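Local coordinates for protein beta-lactamase/D-alanine Carboxypeptidase (Yersinia pestis, PDB 3RJU) that probably hydrolyses beta-lactams or removes terminal D-alanine from cell-wall peptides, as a serine hydrolase of the beta-lactamase and penicillin-binding protein family, at residues A[24-29]-A[323-328]; A[43-48]-A[208-213]; A[56-61]-A[231-236]; A[196-201]-A[219-224]; A[238-243]-A[311-316]. All blocks are in the same frame, centred on the assembly; numbering follows the deposited sequence.

Interaction 1 of 5, residues A[24-29]-A[323-328]; sequences VGMALV and VFVVVT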
# COMPACT_ATOMS: atom_id res chain seq x y z
N VAL A 24 13.24 -13.87 -7.34
CA VAL A 24 13.45 -15.22 -6.83
C VAL A 24 12.13 -15.97 -7.00
O VAL A 24 12.08 -17.08 -7.56
CB VAL A 24 13.83 -15.18 -5.34
CG1 VAL A 24 13.82 -16.60 -4.76
CG2 VAL A 24 15.20 -14.53 -5.13
N GLY A 25 11.04 -15.35 -6.53
CA GLY A 25 9.70 -15.87 -6.74
C GLY A 25 8.75 -14.75 -7.08
O GLY A 25 9.01 -13.59 -6.75
N MSE A 26 7.64 -15.09 -7.72
CA MSE A 26 6.65 -14.08 -8.11
C MSE A 26 5.24 -14.65 -8.09
O MSE A 26 5.02 -15.81 -8.51
CB MSE A 26 6.95 -13.56 -9.52
CG MSE A 26 5.94 -12.54 -10.02
SE MSE A 26 6.53 -11.83 -11.72
CE MSE A 26 4.93 -11.90 -12.72
N ALA A 27 4.29 -13.85 -7.61
CA ALA A 27 2.88 -14.12 -7.86
C ALA A 27 2.25 -12.92 -8.55
O ALA A 27 2.47 -11.77 -8.15
CB ALA A 27 2.13 -14.44 -6.57
N LEU A 28 1.44 -13.20 -9.57
CA LEU A 28 0.77 -12.17 -10.35
C LEU A 28 -0.73 -12.47 -10.34
O LEU A 28 -1.14 -13.61 -10.62
CB LEU A 28 1.29 -12.19 -11.81
CG LEU A 28 0.67 -11.19 -12.79
CD1 LEU A 28 1.09 -9.75 -12.49
CD2 LEU A 28 1.10 -11.56 -14.21
N VAL A 29 -1.53 -11.45 -10.04
CA VAL A 29 -2.97 -11.59 -9.98
C VAL A 29 -3.56 -10.54 -10.89
O VAL A 29 -3.32 -9.34 -10.71
CB VAL A 29 -3.51 -11.33 -8.55
CG1 VAL A 29 -5.05 -11.40 -8.53
CG2 VAL A 29 -2.91 -12.33 -7.56
N VAL A 323 -4.23 -5.15 -11.69
CA VAL A 323 -3.13 -6.09 -11.61
C VAL A 323 -2.38 -5.87 -10.31
O VAL A 323 -2.04 -4.75 -9.95
CB VAL A 323 -2.16 -5.91 -12.77
CG1 VAL A 323 -1.01 -6.88 -12.61
CG2 VAL A 323 -2.91 -6.17 -14.09
N PHE A 324 -2.15 -6.96 -9.58
CA PHE A 324 -1.32 -6.94 -8.40
C PHE A 324 -0.15 -7.90 -8.62
O PHE A 324 -0.34 -9.04 -9.08
CB PHE A 324 -2.10 -7.44 -7.18
CG PHE A 324 -1.25 -7.64 -5.95
CD1 PHE A 324 -0.70 -6.54 -5.28
CD2 PHE A 324 -0.99 -8.91 -5.46
CE1 PHE A 324 0.09 -6.70 -4.15
CE2 PHE A 324 -0.20 -9.08 -4.33
CZ PHE A 324 0.33 -7.97 -3.67
N VAL A 325 1.06 -7.47 -8.27
CA VAL A 325 2.21 -8.34 -8.41
C VAL A 325 3.05 -8.27 -7.15
O VAL A 325 3.16 -7.23 -6.50
CB VAL A 325 3.07 -7.98 -9.66
CG1 VAL A 325 3.63 -6.57 -9.54
CG2 VAL A 325 4.19 -8.99 -9.85
N VAL A 326 3.63 -9.41 -6.78
CA VAL A 326 4.54 -9.46 -5.66
C VAL A 326 5.77 -10.25 -6.11
O VAL A 326 5.64 -11.32 -6.76
CB VAL A 326 3.92 -10.08 -4.37
CG1 VAL A 326 3.28 -11.45 -4.65
CG2 VAL A 326 5.00 -10.18 -3.28
N VAL A 327 6.94 -9.72 -5.82
CA VAL A 327 8.20 -10.37 -6.16
C VAL A 327 9.09 -10.40 -4.94
O VAL A 327 9.16 -9.43 -4.18
CB VAL A 327 8.90 -9.59 -7.32
CG1 VAL A 327 10.43 -9.75 -7.31
CG2 VAL A 327 8.29 -9.95 -8.68
N THR A 328 9.77 -11.52 -4.71
CA THR A 328 10.89 -11.52 -3.78
C THR A 328 12.19 -11.19 -4.55
O THR A 328 12.47 -11.74 -5.61
CB THR A 328 11.01 -12.87 -3.06
OG1 THR A 328 10.82 -13.92 -4.02
CG2 THR A 328 9.95 -13.01 -1.97

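Interaction 2 of 5, residues A[43-48]-A[208-213]; sequences ETQPGN and LMIGVG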
# COMPACT_ATOMS: atom_id res chain seq x y z
N GLU A 43 10.58 -19.51 -7.04
CA GLU A 43 10.71 -20.29 -5.83
C GLU A 43 10.33 -19.47 -4.62
O GLU A 43 10.54 -18.26 -4.61
CB GLU A 43 12.17 -20.71 -5.65
CG GLU A 43 12.81 -21.34 -6.85
CD GLU A 43 14.28 -21.56 -6.59
OE1 GLU A 43 15.08 -20.59 -6.62
OE2 GLU A 43 14.64 -22.72 -6.34
N THR A 44 9.81 -20.13 -3.60
CA THR A 44 9.46 -19.46 -2.35
C THR A 44 10.66 -19.21 -1.43
O THR A 44 10.54 -18.51 -0.45
CB THR A 44 8.37 -20.22 -1.57
OG1 THR A 44 8.85 -21.53 -1.27
CG2 THR A 44 7.07 -20.31 -2.38
N GLN A 45 11.79 -19.84 -1.74
CA GLN A 45 13.07 -19.55 -1.07
C GLN A 45 14.16 -19.89 -2.08
O GLN A 45 14.01 -20.85 -2.83
CB GLN A 45 13.24 -20.40 0.20
CG GLN A 45 12.07 -20.32 1.18
CD GLN A 45 12.35 -21.03 2.51
OE1 GLN A 45 13.50 -21.27 2.87
NE2 GLN A 45 11.28 -21.36 3.23
N PRO A 46 15.25 -19.11 -2.12
CA PRO A 46 16.29 -19.40 -3.11
C PRO A 46 16.73 -20.87 -3.06
O PRO A 46 17.09 -21.36 -1.99
CB PRO A 46 17.43 -18.47 -2.71
CG PRO A 46 16.70 -17.29 -2.11
CD PRO A 46 15.59 -17.92 -1.31
N GLY A 47 16.63 -21.56 -4.19
CA GLY A 47 17.09 -22.93 -4.30
C GLY A 47 16.10 -24.01 -3.89
O GLY A 47 16.40 -25.19 -4.05
N ASN A 48 14.91 -23.64 -3.40
CA ASN A 48 14.01 -24.69 -2.90
C ASN A 48 13.10 -25.33 -3.95
O ASN A 48 12.44 -26.34 -3.68
CB ASN A 48 13.23 -24.24 -1.65
CG ASN A 48 12.03 -23.35 -1.97
OD1 ASN A 48 11.80 -22.92 -3.10
ND2 ASN A 48 11.24 -23.07 -0.94
N LEU A 208 5.89 -17.80 4.56
CA LEU A 208 6.43 -16.51 4.09
C LEU A 208 7.54 -16.76 3.08
O LEU A 208 8.49 -17.55 3.34
CB LEU A 208 6.94 -15.66 5.26
CG LEU A 208 7.42 -14.25 4.89
CD1 LEU A 208 6.26 -13.37 4.42
CD2 LEU A 208 8.16 -13.60 6.06
N MSE A 209 7.40 -16.17 1.90
CA MSE A 209 8.41 -16.28 0.85
C MSE A 209 9.67 -15.54 1.29
O MSE A 209 9.59 -14.63 2.13
CB MSE A 209 7.88 -15.70 -0.47
CG MSE A 209 6.61 -16.40 -0.98
SE MSE A 209 5.93 -15.50 -2.56
CE MSE A 209 7.51 -15.56 -3.71
N ILE A 210 10.81 -15.93 0.73
CA ILE A 210 12.11 -15.42 1.12
C ILE A 210 12.90 -14.99 -0.10
O ILE A 210 13.01 -15.73 -1.08
CB ILE A 210 12.90 -16.50 1.89
CG1 ILE A 210 12.22 -16.80 3.23
CG2 ILE A 210 14.34 -16.06 2.10
CD1 ILE A 210 12.79 -18.02 3.98
N GLY A 211 13.46 -13.79 -0.05
CA GLY A 211 14.40 -13.34 -1.06
C GLY A 211 15.57 -12.64 -0.40
O GLY A 211 15.77 -12.76 0.81
N VAL A 212 16.33 -11.89 -1.18
CA VAL A 212 17.47 -11.15 -0.65
C VAL A 212 16.96 -9.99 0.20
O VAL A 212 16.03 -9.29 -0.19
CB VAL A 212 18.37 -10.63 -1.80
CG1 VAL A 212 19.46 -9.70 -1.27
CG2 VAL A 212 18.98 -11.82 -2.55
N GLY A 213 17.56 -9.82 1.37
CA GLY A 213 17.14 -8.78 2.29
C GLY A 213 15.98 -9.18 3.18
O GLY A 213 15.36 -8.34 3.84
O HOH W 1 10.78 -16.25 -2.71
O HOH W 2 8.00 -20.91 2.80

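Interaction 3 of 5, residues A[56-61]-A[231-236]; sequences SLIRIA and STPEDM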
# COMPACT_ATOMS: atom_id res chain seq x y z
N SER A 56 0.69 -18.51 -0.38
CA SER A 56 2.02 -18.11 0.07
C SER A 56 1.92 -16.78 0.82
O SER A 56 1.26 -15.84 0.36
CB SER A 56 2.98 -17.96 -1.12
OG SER A 56 3.31 -19.22 -1.67
N LEU A 57 2.57 -16.70 1.98
CA LEU A 57 2.56 -15.45 2.74
C LEU A 57 3.54 -14.48 2.11
O LEU A 57 4.65 -14.85 1.70
CB LEU A 57 2.88 -15.65 4.23
CG LEU A 57 2.23 -14.61 5.16
CD1 LEU A 57 0.72 -14.80 5.20
CD2 LEU A 57 2.82 -14.66 6.57
N ILE A 58 3.13 -13.22 2.05
CA ILE A 58 3.96 -12.17 1.48
C ILE A 58 3.92 -10.95 2.40
O ILE A 58 2.97 -10.79 3.17
CB ILE A 58 3.46 -11.76 0.08
CG1 ILE A 58 2.04 -11.18 0.14
CG2 ILE A 58 3.49 -12.96 -0.87
CD1 ILE A 58 1.47 -10.78 -1.24
N ARG A 59 4.95 -10.11 2.31
CA ARG A 59 4.85 -8.76 2.87
C ARG A 59 4.34 -7.83 1.78
O ARG A 59 4.96 -7.72 0.71
CB ARG A 59 6.22 -8.26 3.35
CG ARG A 59 6.87 -9.15 4.42
CD ARG A 59 8.11 -8.48 4.99
NE ARG A 59 8.91 -9.34 5.86
CZ ARG A 59 8.83 -9.36 7.19
NH1 ARG A 59 7.97 -8.57 7.84
NH2 ARG A 59 9.63 -10.17 7.87
N ILE A 60 3.21 -7.16 2.02
CA ILE A 60 2.73 -6.24 0.99
C ILE A 60 3.38 -4.86 1.08
O ILE A 60 3.18 -4.01 0.22
CB ILE A 60 1.17 -6.12 0.95
CG1 ILE A 60 0.63 -5.38 2.18
CG2 ILE A 60 0.53 -7.52 0.82
CD1 ILE A 60 -0.89 -5.14 2.10
N ALA A 61 4.18 -4.66 2.13
CA ALA A 61 4.88 -3.39 2.32
C ALA A 61 3.87 -2.24 2.19
O ALA A 61 2.79 -2.33 2.76
CB ALA A 61 6.06 -3.25 1.32
N SER A 231 0.11 -10.61 3.78
CA SER A 231 -1.08 -11.12 3.12
C SER A 231 -0.73 -12.34 2.26
O SER A 231 0.33 -12.97 2.45
CB SER A 231 -1.77 -10.01 2.31
OG SER A 231 -3.06 -10.41 1.86
N THR A 232 -1.60 -12.66 1.30
CA THR A 232 -1.30 -13.72 0.34
C THR A 232 -1.85 -13.26 -1.01
O THR A 232 -2.69 -12.35 -1.06
CB THR A 232 -2.03 -15.03 0.69
OG1 THR A 232 -3.44 -14.77 0.72
CG2 THR A 232 -1.57 -15.58 2.05
N PRO A 233 -1.39 -13.88 -2.10
CA PRO A 233 -1.99 -13.49 -3.38
C PRO A 233 -3.52 -13.65 -3.39
O PRO A 233 -4.21 -12.76 -3.87
CB PRO A 233 -1.32 -14.46 -4.37
CG PRO A 233 0.07 -14.68 -3.75
CD PRO A 233 -0.24 -14.78 -2.27
N GLU A 234 -4.05 -14.74 -2.84
CA GLU A 234 -5.50 -14.94 -2.92
C GLU A 234 -6.26 -13.90 -2.07
O GLU A 234 -7.33 -13.43 -2.48
CB GLU A 234 -5.89 -16.39 -2.56
CG GLU A 234 -5.76 -16.71 -1.09
CD GLU A 234 -5.87 -18.20 -0.78
OE1 GLU A 234 -6.20 -18.98 -1.71
OE2 GLU A 234 -5.65 -18.57 0.39
N ASP A 235 -5.71 -13.54 -0.91
CA ASP A 235 -6.36 -12.51 -0.09
C ASP A 235 -6.35 -11.18 -0.83
O ASP A 235 -7.36 -10.45 -0.82
CB ASP A 235 -5.64 -12.31 1.25
CG ASP A 235 -5.98 -13.37 2.29
OD1 ASP A 235 -6.59 -14.41 1.96
OD2 ASP A 235 -5.63 -13.17 3.46
N MSE A 236 -5.22 -10.86 -1.46
CA MSE A 236 -5.10 -9.60 -2.18
C MSE A 236 -5.99 -9.55 -3.41
O MSE A 236 -6.48 -8.47 -3.77
CB MSE A 236 -3.63 -9.31 -2.55
CG MSE A 236 -2.74 -9.10 -1.34
SE MSE A 236 -3.39 -7.67 -0.18
CE MSE A 236 -3.42 -6.29 -1.54

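Interaction 4 of 5, residues A[196-201]-A[219-224]; sequences TTLTPT and NTVAAA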
# COMPACT_ATOMS: atom_id res chain seq x y z
N THR A 196 -4.36 -12.20 6.23
CA THR A 196 -3.93 -10.80 6.14
C THR A 196 -3.87 -10.24 7.56
O THR A 196 -4.89 -10.18 8.26
CB THR A 196 -4.87 -9.98 5.23
OG1 THR A 196 -4.84 -10.53 3.90
CG2 THR A 196 -4.44 -8.50 5.17
N THR A 197 -2.67 -9.87 8.00
CA THR A 197 -2.42 -9.73 9.42
C THR A 197 -1.15 -8.94 9.70
O THR A 197 -0.26 -8.86 8.85
CB THR A 197 -2.31 -11.13 10.09
OG1 THR A 197 -2.16 -10.98 11.51
CG2 THR A 197 -1.12 -11.92 9.54
N LEU A 198 -1.07 -8.35 10.90
CA LEU A 198 0.14 -7.73 11.42
C LEU A 198 0.78 -8.63 12.46
O LEU A 198 1.85 -8.34 12.99
CB LEU A 198 -0.19 -6.38 12.07
CG LEU A 198 -0.69 -5.30 11.12
CD1 LEU A 198 -1.49 -4.23 11.87
CD2 LEU A 198 0.46 -4.69 10.32
N THR A 199 0.11 -9.74 12.77
CA THR A 199 0.56 -10.63 13.83
C THR A 199 0.47 -12.09 13.37
O THR A 199 -0.37 -12.86 13.86
CB THR A 199 -0.30 -10.42 15.10
OG1 THR A 199 -1.68 -10.63 14.80
CG2 THR A 199 -0.15 -8.98 15.63
N PRO A 200 1.33 -12.48 12.42
CA PRO A 200 1.24 -13.84 11.89
C PRO A 200 1.54 -14.93 12.92
O PRO A 200 2.36 -14.74 13.83
CB PRO A 200 2.28 -13.85 10.77
CG PRO A 200 3.26 -12.78 11.15
CD PRO A 200 2.43 -11.71 11.81
N THR A 201 0.88 -16.06 12.75
CA THR A 201 1.18 -17.24 13.56
C THR A 201 2.39 -17.97 13.00
O THR A 201 2.89 -17.64 11.92
CB THR A 201 0.02 -18.22 13.51
OG1 THR A 201 -0.16 -18.67 12.16
CG2 THR A 201 -1.27 -17.56 14.01
N ASN A 219 5.89 -9.86 14.54
CA ASN A 219 4.85 -8.87 14.75
C ASN A 219 5.30 -7.56 14.11
O ASN A 219 6.40 -7.07 14.38
CB ASN A 219 4.65 -8.72 16.26
CG ASN A 219 3.64 -7.65 16.65
OD1 ASN A 219 3.73 -6.50 16.22
ND2 ASN A 219 2.68 -8.02 17.50
N THR A 220 4.46 -7.00 13.24
CA THR A 220 4.78 -5.77 12.54
C THR A 220 3.78 -4.65 12.86
O THR A 220 3.62 -3.69 12.09
CB THR A 220 4.79 -6.01 11.03
OG1 THR A 220 3.54 -6.60 10.64
CG2 THR A 220 5.96 -6.93 10.60
N VAL A 221 3.14 -4.75 14.02
CA VAL A 221 2.18 -3.74 14.42
C VAL A 221 2.79 -2.32 14.48
O VAL A 221 2.08 -1.32 14.27
CB VAL A 221 1.50 -4.11 15.76
CG1 VAL A 221 0.69 -2.93 16.31
CG2 VAL A 221 0.63 -5.33 15.56
N ALA A 222 4.09 -2.23 14.75
CA ALA A 222 4.76 -0.92 14.74
C ALA A 222 4.56 -0.15 13.43
O ALA A 222 4.53 1.08 13.42
CB ALA A 222 6.23 -1.06 15.03
N ALA A 223 4.44 -0.88 12.32
CA ALA A 223 4.24 -0.26 11.01
C ALA A 223 2.81 -0.52 10.49
O ALA A 223 2.59 -0.68 9.29
CB ALA A 223 5.29 -0.77 10.01
N ALA A 224 1.85 -0.55 11.41
CA ALA A 224 0.47 -0.88 11.10
C ALA A 224 -0.14 -0.02 10.00
O ALA A 224 -0.95 -0.49 9.21
CB ALA A 224 -0.38 -0.77 12.36

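Interaction 5 of 5, residues A[238-243]-A[311-316]; sequences HWMQQF and TYMAMV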
# COMPACT_ATOMS: atom_id res chain seq x y z
N HIS A 238 -9.00 -10.79 -3.48
CA HIS A 238 -10.30 -10.43 -2.93
C HIS A 238 -10.37 -8.94 -2.58
O HIS A 238 -11.40 -8.30 -2.83
CB HIS A 238 -10.64 -11.30 -1.71
CG HIS A 238 -10.77 -12.75 -2.05
ND1 HIS A 238 -11.59 -13.21 -3.06
CD2 HIS A 238 -10.18 -13.85 -1.52
CE1 HIS A 238 -11.50 -14.52 -3.14
NE2 HIS A 238 -10.65 -14.94 -2.21
N TRP A 239 -9.29 -8.39 -2.03
CA TRP A 239 -9.25 -6.97 -1.69
C TRP A 239 -9.34 -6.11 -2.94
O TRP A 239 -10.13 -5.16 -3.02
CB TRP A 239 -7.97 -6.63 -0.91
CG TRP A 239 -8.03 -5.26 -0.32
CD1 TRP A 239 -8.65 -4.90 0.83
CD2 TRP A 239 -7.45 -4.06 -0.86
NE1 TRP A 239 -8.51 -3.55 1.04
CE2 TRP A 239 -7.77 -3.01 0.03
CE3 TRP A 239 -6.68 -3.78 -1.99
CZ2 TRP A 239 -7.36 -1.69 -0.19
CZ3 TRP A 239 -6.28 -2.47 -2.22
CH2 TRP A 239 -6.62 -1.44 -1.31
N MSE A 240 -8.53 -6.45 -3.94
CA MSE A 240 -8.48 -5.65 -5.15
C MSE A 240 -9.84 -5.69 -5.88
O MSE A 240 -10.26 -4.70 -6.48
CB MSE A 240 -7.36 -6.17 -6.06
CG MSE A 240 -7.19 -5.35 -7.31
SE MSE A 240 -5.51 -5.68 -8.25
CE MSE A 240 -5.86 -7.49 -8.84
N GLN A 241 -10.52 -6.84 -5.82
CA GLN A 241 -11.79 -7.03 -6.53
C GLN A 241 -12.84 -5.99 -6.12
O GLN A 241 -13.70 -5.63 -6.92
CB GLN A 241 -12.34 -8.45 -6.28
CG GLN A 241 -13.67 -8.77 -7.01
CD GLN A 241 -13.51 -8.79 -8.51
OE1 GLN A 241 -13.02 -9.77 -9.07
NE2 GLN A 241 -13.89 -7.70 -9.17
N GLN A 242 -12.78 -5.50 -4.88
CA GLN A 242 -13.83 -4.56 -4.44
C GLN A 242 -13.78 -3.21 -5.17
O GLN A 242 -14.74 -2.44 -5.09
CB GLN A 242 -13.90 -4.36 -2.91
CG GLN A 242 -12.76 -4.88 -2.06
CD GLN A 242 -12.42 -3.96 -0.88
OE1 GLN A 242 -13.27 -3.63 -0.04
NE2 GLN A 242 -11.18 -3.56 -0.82
N PHE A 243 -12.70 -2.94 -5.89
CA PHE A 243 -12.63 -1.70 -6.68
C PHE A 243 -13.14 -1.84 -8.10
O PHE A 243 -13.24 -0.85 -8.83
CB PHE A 243 -11.20 -1.14 -6.71
CG PHE A 243 -10.64 -0.82 -5.34
CD1 PHE A 243 -10.82 0.44 -4.78
CD2 PHE A 243 -9.97 -1.78 -4.60
CE1 PHE A 243 -10.34 0.73 -3.52
CE2 PHE A 243 -9.48 -1.49 -3.34
CZ PHE A 243 -9.64 -0.23 -2.81
N THR A 311 6.21 -4.91 -4.25
CA THR A 311 4.83 -5.09 -4.64
C THR A 311 4.36 -3.91 -5.47
O THR A 311 4.90 -2.80 -5.38
CB THR A 311 3.89 -5.19 -3.41
OG1 THR A 311 4.18 -4.13 -2.50
CG2 THR A 311 4.08 -6.52 -2.68
N TYR A 312 3.37 -4.16 -6.30
CA TYR A 312 2.80 -3.09 -7.10
C TYR A 312 1.37 -3.45 -7.43
O TYR A 312 1.05 -4.61 -7.76
CB TYR A 312 3.62 -2.91 -8.38
CG TYR A 312 3.20 -1.78 -9.30
CD1 TYR A 312 3.14 -0.46 -8.84
CD2 TYR A 312 2.89 -2.03 -10.64
CE1 TYR A 312 2.79 0.58 -9.69
CE2 TYR A 312 2.53 -0.99 -11.50
CZ TYR A 312 2.47 0.31 -11.02
OH TYR A 312 2.11 1.35 -11.86
N MSE A 313 0.49 -2.46 -7.35
CA MSE A 313 -0.88 -2.64 -7.78
C MSE A 313 -1.20 -1.51 -8.75
O MSE A 313 -0.91 -0.35 -8.46
CB MSE A 313 -1.85 -2.57 -6.59
CG MSE A 313 -3.30 -2.80 -7.01
SE MSE A 313 -4.52 -2.90 -5.51
CE MSE A 313 -3.77 -4.44 -4.60
N ALA A 314 -1.75 -1.86 -9.91
CA ALA A 314 -2.09 -0.87 -10.92
C ALA A 314 -3.48 -1.18 -11.42
O ALA A 314 -3.78 -2.34 -11.73
CB ALA A 314 -1.08 -0.93 -12.09
N MSE A 315 -4.33 -0.18 -11.54
CA MSE A 315 -5.65 -0.50 -12.05
C MSE A 315 -6.26 0.64 -12.83
O MSE A 315 -5.87 1.80 -12.69
CB MSE A 315 -6.59 -0.92 -10.92
CG MSE A 315 -6.88 0.18 -9.93
SE MSE A 315 -8.37 -0.26 -8.75
CE MSE A 315 -7.55 -1.69 -7.70
N VAL A 316 -7.22 0.26 -13.66
CA VAL A 316 -7.97 1.20 -14.47
C VAL A 316 -9.42 0.93 -14.10
O VAL A 316 -10.08 0.10 -14.72
CB VAL A 316 -7.71 0.97 -15.98
CG1 VAL A 316 -8.48 2.00 -16.82
CG2 VAL A 316 -6.22 1.06 -16.28

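Interaction 1 of 5, residues A[24-29]-A[323-328]
Strands 25-29 and 323-328 run antiparallel, and Val29 and Phe324 form a hydrogen-bonded pair in which each backbone N-H meets the other residue's O at 2.9 Å. Ala27 and Val326 repeat the exchange, with both bonds at 3.0 Å. At Gly25 the pattern changes. Thr328 N still donates to Gly25 O, but Gly25 N turns to the side chain, reaching Thr328 OG1 at 2.9 Å along a bent path (134° at the hydrogen). Thr328 O then accepts from Val24 N in a much straighter bond (168°). With chi1 at 43°, OG1 sits between the backbone N and the carbonyl carbon of Thr328, on the side from which it can serve Gly25. These two segments lie near opposite ends of the chain yet are adjacent in the central antiparallel sheet, as in serine beta-lactamases and penicillin-binding proteins. Met26 and Leu28 make backbone bonds with Phe41 and Arg39 on one side, Val323 and Val325 with Ala314 and Tyr312 on the other. On the face carrying Met26, a selenomethionine, and Leu28, Met26 CG lies 3.7 Å from Val327 CG2 and Leu28 CD1 lies 3.6 Å from Val323 CG1. Helix 336-349 packs on the valines of this face. On the other, Ala27 CB meets Val326 CG1 at 3.7 Å, and Val29 CG2 lies at the edge of the Phe324 ring, near its plane.

Interaction 2 of 5, residues A[43-48]-A[208-213]
Ile210 loses the most surface to residues 43-48, and both its backbone and its side chain take part. Its N donates to Thr44 O at 2.8 Å, arriving 32° out of the carbonyl plane, while Met209 CA also closes on that oxygen at 3.3 Å. The isoleucine side chain fans across the turn that follows. In one of the two conformers of Gln45, CD1 comes within 3.4 Å of Gln45 CD, a methyl set against an amide; CG2 lies 4.1 Å from Pro46 CD. Met209, a selenomethionine, crosses Thr44 at about a right angle, with CG 4.2 Å from Thr44 CG2. The hydroxyl of Thr44 is engaged within its own loop: Asn48 ND2 donates to OG1 in a nearly straight bond lying in the amide plane, spanning the type II turn from Gln45 to Asn48. One water donates both to Glu43 O and to Ile210 O, at 2.8 Å each. Here two irregular loops, one following strand 35-42 and the other leading towards strand 230-231, meet at the end of the sheet. With one direct backbone bond, one well-placed bridging water, a second, weakly bound one and modest apolar contacts, the joint is partly hydrated.

Interaction 3 of 5, residues A[56-61]-A[231-236]
Ile58 and Met236, one from each segment, both reach the flat ring of Phe324 on strand 321-328: Met236 CB lies over one face, and Ile58 CD1 sits at the edge beside CZ, close to the ring plane. On the other flank of Ile58, Pro233 CD comes within 3.2 Å of Ser56 O. That oxygen is buried without a hydrogen-bonding partner in the model; its near neighbours here are carbons, Pro233 CD and, each at 3.3 Å from Ser56 O, Thr232 CG2 and Thr232 CA. Next to it, Ile58 and Ser231 form an antiparallel hydrogen-bonded pair. Ile58 N donates to Ser231 O at 2.8 Å, from 30° outside the carbonyl plane, and Ser231 N answers to Ile58 O at 2.9 Å. Leu57 CD1 and Ile58 CG1 also crowd Ser231 O, at 3.3 Å and 3.4 Å. For Ile58 this follows from chi1 of 62°, which sets CG1 between its own backbone N and carbonyl carbon. Farther along, Ile60 CG2 fits against Ser231 CB and the selenium of Met236, a selenomethionine whose chain folds at chi2 and chi3. Thr232 is the N-cap of the helix: its OG1 accepts from Asp235 N at 3.1 Å, and its O receives Met236 N. The two-stranded pairing thus passes directly into helix 233-241. Ser231 OG is held by Thr196, which also bonds Asp235. Met67 of helix 64-77 lies against Ile60 and Met236, and Met236 also reaches Met313 of strand 309-316.

Interaction 4 of 5, residues A[196-201]-A[219-224]
Leu198 has chi1 at -66°, which puts CG anti to its carbonyl carbon, and a chi2 of 158° then carries CD1 to Ala224 CB, 3.7 Å away. The other methyl, CD2, lies 3.6 Å from Thr220 OG1. In Val221, CG2 is likewise anti to the carbonyl carbon, and it receives two neighbours at 3.7 Å: Leu198 CB and Thr199 CG2. Thr199 and Asn219 lie side by side, pointing the same way, so that the threonine methyl passes close to Asn219 ND2. A single hydrogen bond joins the backbones, from Thr220 N to Leu198 O; at 2.9 Å and 172° it is short and straight, with the donor in the carbonyl plane. Each loop is shaped by its own side chain. Thr197 OG1 accepts from Thr199 N in an ST turn, and Asn219 OD1 accepts from Val221 N in an Asx turn. The hydroxyl of Thr220 has its partner elsewhere, at Gly228 O. Leu183 of helix 179-191 also touches Leu198, so the joint packs against that helix, close to the Cys205-Cys217 disulfide. A buried leucine flanked by local polar turns is consistent with apolar contact dominating the joint, while the one backbone bond sets Thr220 opposite Leu198.

Interaction 5 of 5, residues A[238-243]-A[311-316]
The carbonyl O of Trp239, a residue whose ring meets Met313 across the contact, accepts from the backbone N of Gln242 at 3.3 Å. In one of the two conformers of Gln242, and so less certainly, NE2 also donates to Trp239 O, at 2.9 Å and from the opposite face of its plane. In that conformer NE2 sits above one face of the indole, towards the rim, where Phe243 CE2 also lies. Across the contact everything is apolar, and three selenomethionines carry it. Met313 brings its selenium to the indole edge, in plane and 3.8 Å from Trp239 CZ3, a Met-aromatic contact. Met240 slides past Met313 in the opposite direction, its SE 3.8 Å from Met313 CG. In one of its two conformers, Met315 places CE 3.7 Å from Met240 CG and crosses Phe243 at about a right angle, with SE 3.6 Å from Phe243 CB. The indole N-H is engaged by Glu70 of helix 64-77, and Phe324 of the next strand extends the apolar patch beside Met240 and Met313. Selenomethionine side chains fill the layer between helix 233-241 and strand 309-316, a helix-on-sheet interface of the alpha-beta sandwich found in serine beta-lactamases and penicillin-binding proteins.

In the fold
Interactions 1 and 5 share the central sheet: strands 321-328 and 309-316 are neighbours, joined by Val325 N to Tyr312 O at 2.9 Å. Interaction 3 lies on one face of it, about 9 Å from interaction 1 between centres, and the helix begun there continues into interaction 5. Met209 N to Leu57 O, 3.1 Å, ties interaction 2 to interaction 3, while Thr196 OG1 links interaction 4 to interaction 3 through Ser231 OG at 2.7 Å. The probable active site, suggested by an SxxK pattern at Ser62 and Lys65, directly follows 56-61; Ile60 and Met313 lie near it without touching. Ile60 O to Thr311 OG1, 2.9 Å, joins that approach to the sheet.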